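Local coordinates for nitrate transport protein nrtA (Synechocystis sp., PDB 2G29), which binds nitrate in the periplasm as the solute-binding component of the NrtABCD ABC transporter, which takes up nitrate and probably nitrite, at residues L68-W73 with R77-L82. Sequence-based numbering, arbitrary orientation.
Sequences LKQASW and RDNLVL. With NO3 (nitrate ion), chain B.
The carboxamide of N79 reaches from the helix to that of Q70, where N79 ND2 donates to Q70 OE1 at 2.8 Å. The bond is nearly straight, with OE1 close to the N79 amide plane; the two amide planes stand 75° apart, and one hydrogen bond joins them. The other arm of the same amide is held as well: Q70 NE2 donates to L68 O at 3.1 Å, from above that carbonyl's plane. The bend at chi2 (-68°) turns the Q70 amide back alongside its own backbone, where it can reach both L68 O and N79. With an alanine here, N79 ND2 would probably lose this acceptor and L68 O its side-chain donor, removing the side-chain bridge between strand end and helix. Farther along, R77 N bonds to W73 O at 3.0 Å in the first turn of helix 73-82, which S72 caps through OG. R77 NE makes a salt bridge to D78 OD1, and its NH1 donates to V107 O. W73 NE1 donates to nitrate O3 at 2.8 Å, the oxygen lying at the ring edge in the indole plane, although the bond is bent (149°); K240 NZ and G211 N bind the same ion. This strand–loop–helix junction belongs to the nitrate site of the two-domain, C-clamp periplasmic binding protein fold.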
loop_
_atom_site.group_PDB
_atom_site.type_symbol
_atom_site.label_atom_id
_atom_site.label_comp_id
_atom_site.label_asym_id
_atom_site.label_seq_id
_atom_site.Cartn_x
_atom_site.Cartn_y
_atom_site.Cartn_z
ATOM N N LEU A 68 -8.262 12.436 8.001
ATOM C CA LEU A 68 -9.176 11.633 8.824
ATOM C C LEU A 68 -8.991 10.142 8.853
ATOM O O LEU A 68 -9.099 9.484 7.825
ATOM C CB LEU A 68 -10.586 11.901 8.346
ATOM C CG LEU A 68 -10.994 13.370 8.385
ATOM C CD1 LEU A 68 -12.192 13.583 7.498
ATOM C CD2 LEU A 68 -11.287 13.772 9.828
ATOM N N LYS A 69 -8.724 9.624 10.035
ATOM C CA LYS A 69 -8.471 8.202 10.198
ATOM C C LYS A 69 -9.710 7.375 9.869
ATOM O O LYS A 69 -10.812 7.666 10.351
ATOM C CB LYS A 69 -8.032 7.897 11.637
ATOM C CG LYS A 69 -7.538 6.444 11.783
ATOM C CD LYS A 69 -7.203 6.044 13.205
ATOM C CE LYS A 69 -6.046 6.786 13.791
ATOM N NZ LYS A 69 -5.866 6.315 15.208
ATOM N N GLN A 70 -9.509 6.340 9.050
ATOM C CA GLN A 70 -10.554 5.393 8.643
ATOM C C GLN A 70 -10.351 4.112 9.447
ATOM O O GLN A 70 -9.218 3.759 9.794
ATOM C CB GLN A 70 -10.425 5.088 7.148
ATOM C CG GLN A 70 -10.406 6.333 6.260
ATOM C CD GLN A 70 -11.759 7.049 6.247
ATOM O OE1 GLN A 70 -12.743 6.519 5.713
ATOM N NE2 GLN A 70 -11.807 8.266 6.814
ATOM N N ALA A 71 -11.437 3.408 9.740
ATOM C CA ALA A 71 -11.336 2.173 10.535
ATOM C C ALA A 71 -10.806 0.992 9.727
ATOM O O ALA A 71 -10.065 0.156 10.272
ATOM C CB ALA A 71 -12.711 1.826 11.151
ATOM N N SER A 72 -11.173 0.923 8.448
ATOM C CA SER A 72 -10.728 -0.200 7.614
ATOM C C SER A 72 -10.742 0.183 6.152
ATOM O O SER A 72 -11.198 1.275 5.783
ATOM C CB SER A 72 -11.685 -1.380 7.819
ATOM O OG SER A 72 -12.993 -1.040 7.258
ATOM N N TRP A 73 -10.251 -0.706 5.285
ATOM C CA TRP A 73 -10.281 -0.388 3.877
ATOM C C TRP A 73 -11.734 -0.436 3.398
ATOM O O TRP A 73 -12.101 0.275 2.488
ATOM C CB TRP A 73 -9.349 -1.320 3.084
ATOM C CG TRP A 73 -7.904 -1.000 3.338
ATOM C CD1 TRP A 73 -6.972 -1.832 3.857
ATOM C CD2 TRP A 73 -7.240 0.266 3.104
ATOM N NE1 TRP A 73 -5.763 -1.186 3.962
ATOM C CE2 TRP A 73 -5.894 0.096 3.503
ATOM C CE3 TRP A 73 -7.645 1.510 2.571
ATOM C CZ2 TRP A 73 -4.969 1.124 3.453
ATOM C CZ3 TRP A 73 -6.727 2.532 2.518
ATOM C CH2 TRP A 73 -5.387 2.332 2.942
ATOM N N ARG A 77 -13.514 2.699 1.536
ATOM C CA ARG A 77 -14.272 2.529 0.303
ATOM C C ARG A 77 -15.662 3.121 0.492
ATOM O O ARG A 77 -16.152 3.846 -0.376
ATOM C CB ARG A 77 -14.358 1.023 -0.022
ATOM C CG ARG A 77 -15.243 0.615 -1.231
ATOM C CD ARG A 77 -16.729 0.461 -0.886
ATOM N NE ARG A 77 -16.920 -0.301 0.347
ATOM C CZ ARG A 77 -16.661 -1.595 0.501
ATOM N NH1 ARG A 77 -16.206 -2.319 -0.519
ATOM N NH2 ARG A 77 -16.807 -2.156 1.698
ATOM N N ASP A 78 -16.284 2.851 1.642
ATOM C CA ASP A 78 -17.626 3.412 1.887
ATOM C C ASP A 78 -17.623 4.941 1.852
ATOM O O ASP A 78 -18.507 5.567 1.237
ATOM C CB ASP A 78 -18.189 2.984 3.245
ATOM C CG ASP A 78 -18.462 1.480 3.333
ATOM O OD1 ASP A 78 -18.644 0.806 2.287
ATOM O OD2 ASP A 78 -18.546 0.947 4.456
ATOM N N ASN A 79 -16.648 5.547 2.506
ATOM C CA ASN A 79 -16.588 6.999 2.545
ATOM C C ASN A 79 -16.233 7.625 1.204
ATOM O O ASN A 79 -16.670 8.730 0.910
ATOM C CB ASN A 79 -15.636 7.440 3.671
ATOM C CG ASN A 79 -16.267 7.266 5.040
ATOM O OD1 ASN A 79 -17.459 7.533 5.190
ATOM N ND2 ASN A 79 -15.489 6.817 6.045
ATOM N N LEU A 80 -15.457 6.927 0.380
ATOM C CA LEU A 80 -15.141 7.440 -0.952
ATOM C C LEU A 80 -16.381 7.335 -1.853
ATOM O O LEU A 80 -16.617 8.214 -2.670
ATOM C CB LEU A 80 -13.970 6.661 -1.567
ATOM C CG LEU A 80 -12.596 7.055 -1.004
ATOM C CD1 LEU A 80 -11.602 5.981 -1.391
ATOM C CD2 LEU A 80 -12.135 8.390 -1.565
ATOM N N VAL A 81 -17.155 6.259 -1.721
ATOM C CA VAL A 81 -18.378 6.119 -2.522
ATOM C C VAL A 81 -19.362 7.246 -2.118
ATOM O O VAL A 81 -20.026 7.856 -2.966
ATOM C CB VAL A 81 -19.002 4.708 -2.347
ATOM C CG1 VAL A 81 -20.383 4.670 -2.963
ATOM C CG2 VAL A 81 -18.125 3.671 -3.037
ATOM N N LEU A 82 -19.397 7.570 -0.828
ATOM C CA LEU A 82 -20.246 8.663 -0.392
ATOM C C LEU A 82 -19.820 10.048 -0.918
ATOM O O LEU A 82 -20.682 10.835 -1.396
ATOM C CB LEU A 82 -20.275 8.749 1.125
ATOM C CG LEU A 82 -21.185 7.835 1.907
ATOM C CD1 LEU A 82 -20.959 8.196 3.375
ATOM C CD2 LEU A 82 -22.662 7.991 1.498
HETATM N N NO3 B . -1.864 -2.067 5.256
HETATM O O1 NO3 B . -0.640 -1.555 4.929
HETATM O O2 NO3 B . -2.216 -2.983 6.189
HETATM O O3 NO3 B . -3.032 -1.576 4.420
#